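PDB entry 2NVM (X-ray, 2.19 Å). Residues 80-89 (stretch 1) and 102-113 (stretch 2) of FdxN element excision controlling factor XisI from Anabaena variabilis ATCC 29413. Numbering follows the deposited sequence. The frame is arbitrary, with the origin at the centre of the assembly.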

ATOM      1  N   ASN B  80      15.770  -3.098  -7.211  1.00 63.35           N
ATOM      2  CA  ASN B  80      17.159  -3.246  -7.698  1.00 63.29           C
ATOM      3  C   ASN B  80      18.107  -3.807  -6.612  1.00 60.94           C
ATOM      4  O   ASN B  80      19.252  -3.360  -6.457  1.00 60.30           O
ATOM      5  CB  ASN B  80      17.668  -1.914  -8.290  1.00 64.65           C
ATOM      6  CG  ASN B  80      16.765  -1.376  -9.411  1.00 70.93           C
ATOM      7  OD1 ASN B  80      16.308  -2.136 -10.281  1.00 76.61           O
ATOM      8  ND2 ASN B  80      16.521  -0.057  -9.401  1.00 68.45           N
ATOM      9  N   GLY B  81      17.596  -4.793  -5.867  1.00 58.56           N
ATOM     10  CA  GLY B  81      18.328  -5.430  -4.779  1.00 55.69           C
ATOM     11  C   GLY B  81      18.544  -4.598  -3.527  1.00 54.24           C
ATOM     12  O   GLY B  81      19.408  -4.954  -2.727  1.00 54.27           O
ATOM     13  N   LYS B  82      17.781  -3.512  -3.344  1.00 53.47           N
ATOM     14  CA  LYS B  82      17.891  -2.638  -2.154  1.00 53.35           C
ATOM     15  C   LYS B  82      16.527  -2.384  -1.519  1.00 51.16           C
ATOM     16  O   LYS B  82      15.516  -2.354  -2.221  1.00 51.06           O
ATOM     17  CB  LYS B  82      18.590  -1.319  -2.493  1.00 53.57           C
ATOM     18  CG  LYS B  82      20.015  -1.539  -2.987  1.00 54.90           C
ATOM     19  CD  LYS B  82      20.838  -0.266  -3.065  1.00 54.87           C
ATOM     20  CE  LYS B  82      22.256  -0.576  -3.543  1.00 57.32           C
ATOM     21  NZ  LYS B  82      23.133   0.613  -3.474  1.00 62.47           N
ATOM     22  N   ILE B  83      16.529  -2.200  -0.196  1.00 47.72           N
ATOM     23  CA  ILE B  83      15.336  -1.947   0.610  1.00 47.38           C
ATOM     24  C   ILE B  83      15.145  -0.434   0.649  1.00 47.10           C
ATOM     25  O   ILE B  83      16.026   0.285   1.091  1.00 45.28           O
ATOM     26  CB  ILE B  83      15.482  -2.536   2.052  1.00 50.17           C
ATOM     27  CG1 ILE B  83      15.606  -4.079   1.976  1.00 50.39           C
ATOM     28  CG2 ILE B  83      14.313  -2.122   2.953  1.00 45.29           C
ATOM     29  CD1 ILE B  83      15.957  -4.748   3.269  1.00 46.27           C
ATOM     30  N   TRP B  84      13.987   0.024   0.174  1.00 48.73           N
ATOM     31  CA  TRP B  84      13.599   1.436   0.151  1.00 49.28           C
ATOM     32  C   TRP B  84      12.591   1.653   1.261  1.00 48.89           C
ATOM     33  O   TRP B  84      11.540   1.045   1.213  1.00 50.51           O
ATOM     34  CB  TRP B  84      12.949   1.791  -1.184  1.00 51.58           C
ATOM     35  CG  TRP B  84      13.897   1.961  -2.284  1.00 54.05           C
ATOM     36  CD1 TRP B  84      14.628   0.996  -2.905  1.00 57.50           C
ATOM     37  CD2 TRP B  84      14.222   3.190  -2.917  1.00 57.07           C
ATOM     38  NE1 TRP B  84      15.417   1.553  -3.883  1.00 57.10           N
ATOM     39  CE2 TRP B  84      15.178   2.902  -3.924  1.00 60.91           C
ATOM     40  CE3 TRP B  84      13.799   4.519  -2.732  1.00 58.35           C
ATOM     41  CZ2 TRP B  84      15.732   3.908  -4.751  1.00 58.62           C
ATOM     42  CZ3 TRP B  84      14.329   5.519  -3.546  1.00 53.87           C
ATOM     43  CH2 TRP B  84      15.292   5.207  -4.555  1.00 58.29           C
ATOM     44  N   ILE B  85      12.922   2.483   2.251  1.00 49.57           N
ATOM     45  CA  ILE B  85      11.998   2.848   3.340  1.00 49.12           C
ATOM     46  C   ILE B  85      11.362   4.147   2.831  1.00 47.88           C
ATOM     47  O   ILE B  85      11.977   5.218   2.893  1.00 48.36           O
ATOM     48  CB  ILE B  85      12.676   3.031   4.706  1.00 49.32           C
ATOM     49  CG1 ILE B  85      13.520   1.790   5.078  1.00 51.47           C
ATOM     50  CG2 ILE B  85      11.602   3.334   5.770  1.00 47.44           C
ATOM     51  CD1 ILE B  85      14.272   1.919   6.404  1.00 47.21           C
ATOM     52  N   GLU B  86      10.159   4.012   2.262  1.00 49.30           N
ATOM     53  CA  GLU B  86       9.382   5.134   1.698  1.00 49.66           C
ATOM     54  C   GLU B  86       8.590   5.917   2.750  1.00 50.61           C
ATOM     55  O   GLU B  86       8.270   7.063   2.537  1.00 53.17           O
ATOM     56  CB  GLU B  86       8.406   4.620   0.641  1.00 51.53           C
ATOM     57  CG  GLU B  86       9.001   3.772  -0.512  1.00 52.35           C
ATOM     58  CD  GLU B  86       9.873   4.515  -1.507  1.00 50.84           C
ATOM     59  OE1 GLU B  86      10.315   5.652  -1.275  1.00 52.61           O
ATOM     60  OE2 GLU B  86      10.178   3.925  -2.553  1.00 54.92           O
ATOM     61  N   GLU B  87       8.205   5.275   3.842  1.00 49.74           N
ATOM     62  CA  GLU B  87       7.466   5.927   4.925  1.00 49.52           C
ATOM     63  C   GLU B  87       7.771   5.135   6.178  1.00 49.93           C
ATOM     64  O   GLU B  87       7.762   3.898   6.130  1.00 49.37           O
ATOM     65  CB  GLU B  87       5.957   5.947   4.622  1.00 50.59           C
ATOM     66  CG  GLU B  87       5.065   6.659   5.667  1.00 52.98           C
ATOM     67  CD  GLU B  87       5.387   8.153   5.869  1.00 63.35           C
ATOM     68  OE1 GLU B  87       5.520   8.878   4.866  1.00 65.36           O
ATOM     69  OE2 GLU B  87       5.482   8.601   7.044  1.00 74.96           O
ATOM     70  N   ASP B  88       8.055   5.849   7.268  1.00 50.96           N
ATOM     71  CA  ASP B  88       8.435   5.269   8.534  1.00 51.93           C
ATOM     72  C   ASP B  88       7.770   6.008   9.692  1.00 53.14           C
ATOM     73  O   ASP B  88       7.825   7.238   9.739  1.00 54.07           O
ATOM     74  CB  ASP B  88       9.974   5.392   8.679  1.00 53.15           C
ATOM     75  CG  ASP B  88      10.522   4.776   9.990  1.00 52.43           C
ATOM     76  OD1 ASP B  88       9.988   3.745  10.442  1.00 51.09           O
ATOM     77  OD2 ASP B  88      11.495   5.322  10.550  1.00 52.92           O
ATOM     78  N   SER B  89       7.228   5.232  10.635  1.00 52.75           N
ATOM     79  CA  SER B  89       6.568   5.689  11.876  1.00 52.93           C
ATOM     80  C   SER B  89       7.350   5.367  13.186  1.00 51.42           C
ATOM     81  O   SER B  89       6.884   5.710  14.274  1.00 48.51           O
ATOM     82  CB  SER B  89       5.235   4.946  11.991  1.00 55.29           C
ATOM     83  OG  SER B  89       5.471   3.533  12.014  1.00 60.09           O
ATOM     84  N   GLY B 102      21.709  -8.512   9.413  1.00 50.03           N
ATOM     85  CA  GLY B 102      22.804  -8.598   8.437  1.00 49.79           C
ATOM     86  C   GLY B 102      22.579  -7.909   7.104  1.00 50.67           C
ATOM     87  O   GLY B 102      23.197  -8.288   6.109  1.00 51.96           O
ATOM     88  N   ILE B 103      21.699  -6.908   7.079  1.00 51.11           N
ATOM     89  CA  ILE B 103      21.425  -6.122   5.881  1.00 50.89           C
ATOM     90  C   ILE B 103      22.416  -4.965   6.026  1.00 51.61           C
ATOM     91  O   ILE B 103      22.367  -4.257   7.044  1.00 49.41           O
ATOM     92  CB  ILE B 103      19.966  -5.601   5.813  1.00 50.85           C
ATOM     93  CG1 ILE B 103      18.977  -6.772   5.907  1.00 51.36           C
ATOM     94  CG2 ILE B 103      19.733  -4.790   4.515  1.00 50.30           C
ATOM     95  CD1 ILE B 103      17.513  -6.379   5.830  1.00 48.12           C
ATOM     96  N   PRO B 104      23.333  -4.779   5.047  1.00 54.07           N
ATOM     97  CA  PRO B 104      24.282  -3.662   5.153  1.00 55.50           C
ATOM     98  C   PRO B 104      23.586  -2.326   4.863  1.00 54.95           C
ATOM     99  O   PRO B 104      22.580  -2.305   4.123  1.00 56.26           O
ATOM    100  CB  PRO B 104      25.330  -3.990   4.081  1.00 55.18           C
ATOM    101  CG  PRO B 104      24.558  -4.694   3.041  1.00 56.91           C
ATOM    102  CD  PRO B 104      23.539  -5.522   3.790  1.00 54.40           C
ATOM    103  N   GLN B 105      24.119  -1.243   5.446  1.00 54.30           N
ATOM    104  CA  GLN B 105      23.587   0.135   5.257  1.00 55.56           C
ATOM    105  C   GLN B 105      23.550   0.583   3.786  1.00 55.05           C
ATOM    106  O   GLN B 105      22.691   1.383   3.418  1.00 55.29           O
ATOM    107  CB  GLN B 105      24.352   1.174   6.092  1.00 56.35           C
ATOM    108  CG  GLN B 105      24.278   0.970   7.596  1.00 61.07           C
ATOM    109  N   THR B 106      24.468   0.050   2.965  1.00 54.74           N
ATOM    110  CA  THR B 106      24.511   0.323   1.515  1.00 53.59           C
ATOM    111  C   THR B 106      23.310  -0.243   0.734  1.00 52.56           C
ATOM    112  O   THR B 106      23.116   0.168  -0.414  1.00 52.30           O
ATOM    113  CB  THR B 106      25.823  -0.184   0.846  1.00 53.51           C
ATOM    114  OG1 THR B 106      25.914  -1.611   0.952  1.00 51.39           O
ATOM    115  CG2 THR B 106      27.041   0.470   1.489  1.00 53.11           C
ATOM    116  N   ASP B 107      22.573  -1.208   1.316  1.00 51.32           N
ATOM    117  CA  ASP B 107      21.346  -1.791   0.725  1.00 52.50           C
ATOM    118  C   ASP B 107      20.015  -1.248   1.331  1.00 51.31           C
ATOM    119  O   ASP B 107      18.951  -1.791   1.036  1.00 52.15           O
ATOM    120  CB  ASP B 107      21.421  -3.338   0.767  1.00 54.30           C
ATOM    121  CG  ASP B 107      22.468  -3.917  -0.194  1.00 56.24           C
ATOM    122  OD1 ASP B 107      22.724  -3.344  -1.279  1.00 60.28           O
ATOM    123  OD2 ASP B 107      23.004  -4.997   0.116  1.00 61.19           O
ATOM    124  N   ILE B 108      20.094  -0.173   2.133  1.00 49.46           N
ATOM    125  CA  ILE B 108      18.960   0.515   2.767  1.00 48.89           C
ATOM    126  C   ILE B 108      18.927   1.954   2.199  1.00 48.63           C
ATOM    127  O   ILE B 108      19.918   2.646   2.287  1.00 48.13           O
ATOM    128  CB  ILE B 108      19.098   0.574   4.322  1.00 47.59           C
ATOM    129  CG1 ILE B 108      19.191  -0.841   4.922  1.00 45.90           C
ATOM    130  CG2 ILE B 108      17.917   1.335   4.949  1.00 46.64           C
ATOM    131  CD1 ILE B 108      19.310  -0.887   6.445  1.00 47.85           C
ATOM    132  N   ILE B 109      17.801   2.371   1.620  1.00 49.36           N
ATOM    133  CA  ILE B 109      17.608   3.730   1.072  1.00 49.41           C
ATOM    134  C   ILE B 109      16.434   4.384   1.798  1.00 48.38           C
ATOM    135  O   ILE B 109      15.347   3.791   1.884  1.00 48.53           O
ATOM    136  CB  ILE B 109      17.307   3.722  -0.450  1.00 48.04           C
ATOM    137  CG1 ILE B 109      18.449   3.037  -1.208  1.00 52.78           C
ATOM    138  CG2 ILE B 109      17.101   5.155  -0.973  1.00 48.91           C
ATOM    139  CD1 ILE B 109      18.272   2.986  -2.674  1.00 53.48           C
ATOM    140  N   LEU B 110      16.657   5.595   2.308  1.00 47.18           N
ATOM    141  CA  LEU B 110      15.608   6.372   2.950  1.00 47.31           C
ATOM    142  C   LEU B 110      14.947   7.186   1.858  1.00 46.57           C
ATOM    143  O   LEU B 110      15.345   8.313   1.566  1.00 46.02           O
ATOM    144  CB  LEU B 110      16.132   7.233   4.102  1.00 47.13           C
ATOM    145  CG  LEU B 110      16.840   6.451   5.209  1.00 49.83           C
ATOM    146  CD1 LEU B 110      17.254   7.438   6.301  1.00 40.77           C
ATOM    147  CD2 LEU B 110      15.988   5.285   5.796  1.00 45.51           C
ATOM    148  N   GLY B 111      13.951   6.558   1.221  1.00 47.29           N
ATOM    149  CA  GLY B 111      13.125   7.150   0.179  1.00 44.73           C
ATOM    150  C   GLY B 111      12.388   8.383   0.656  1.00 45.39           C
ATOM    151  O   GLY B 111      12.189   9.297  -0.120  1.00 42.82           O
ATOM    152  N   PHE B 112      11.991   8.412   1.935  1.00 46.77           N
ATOM    153  CA  PHE B 112      11.372   9.612   2.541  1.00 44.88           C
ATOM    154  C   PHE B 112      12.350  10.805   2.715  1.00 43.09           C
ATOM    155  O   PHE B 112      11.892  11.895   3.032  1.00 43.03           O
ATOM    156  CB  PHE B 112      10.609   9.300   3.838  1.00 46.57           C
ATOM    157  CG  PHE B 112      11.470   8.947   5.001  1.00 44.91           C
ATOM    158  CD1 PHE B 112      11.899   9.939   5.895  1.00 46.20           C
ATOM    159  CD2 PHE B 112      11.800   7.621   5.261  1.00 53.72           C
ATOM    160  CE1 PHE B 112      12.689   9.608   7.011  1.00 55.75           C
ATOM    161  CE2 PHE B 112      12.577   7.277   6.373  1.00 50.37           C
ATOM    162  CZ  PHE B 112      13.029   8.274   7.249  1.00 52.42           C
ATOM    163  N   HIS B 113      13.674  10.591   2.626  1.00 43.22           N
ATOM    164  CA  HIS B 113      14.639  11.711   2.596  1.00 41.71           C
ATOM    165  C   HIS B 113      14.742  12.142   1.127  1.00 40.23           C
ATOM    166  O   HIS B 113      14.654  11.320   0.255  1.00 40.65           O
ATOM    167  CB  HIS B 113      16.032  11.349   3.109  1.00 43.41           C
ATOM    168  CG  HIS B 113      16.119  11.171   4.590  1.00 47.12           C
ATOM    169  ND1 HIS B 113      15.258  11.790   5.471  1.00 54.69           N
ATOM    170  CD2 HIS B 113      17.082  10.603   5.351  1.00 51.99           C
ATOM    171  CE1 HIS B 113      15.623  11.514   6.708  1.00 54.18           C
ATOM    172  NE2 HIS B 113      16.734  10.804   6.663  1.00 53.85           N
TER

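The two stretches pair as parallel strands, their N-to-C directions 23° apart and their axes approaching to 4.7 Å, and together they bury 729 Å². Register follows from the CA spacing: Ile83 lies beside Ile108 (4.9 Å between CA atoms) and Trp84 beside Ile109 (4.7 Å).

Three backbone hydrogen bonds carry the pairing, and all are short and nearly straight. Ile83 N donates to Asp107 O (2.7 Å, N-H...O 163°), Ile109 N to Ile83 O (2.8 Å, 162°), and Ile85 N to Ile109 O (2.8 Å, 165°). Ile83 and Ile109 thus each use both N and O across the interface, the alternation expected of parallel strands. CA-H...O contacts of 3.4 Å, Ile108 CA to Ile83 O and Trp84 CA to Ile109 O, give the same two acceptors additional neighbours. Beyond Ile109 the ladder changes as stretch 2 turns from Leu110 to His113: Ile85 O accepts a weak bond from Phe112 N (3.3 Å, 153°).

At the other end, Lys82 extends with chi2, chi3 and chi4 all t, and its NZ donates to Thr106 O at 3.1 Å. Asp107 OD1 stands 4.5 Å from Lys82 NZ, beyond salt-bridge range; Asp107 OD2 is satisfied elsewhere in the structure.

Trp84 and Ile109 share one sheet face. Ile109 CG2 sits 3.8 Å from the centroid of the Trp84 six-membered ring, 10° off its normal, a CH-pi contact suited to a flat ring beside a branched aliphatic chain. Trp84 NE1 is the exception in polar accounting: buried here, it has no partner in the model. On the face bearing Ile83, Ile85 and Ile108, Ile85 CD1 meets Ile108 CG2 at 4.0 Å.

Gly111 fits tightly: an ideal CB would lie 2.1 Å from Glu86 OE1, a clash, and that oxygen is hydrogen-bonded elsewhere.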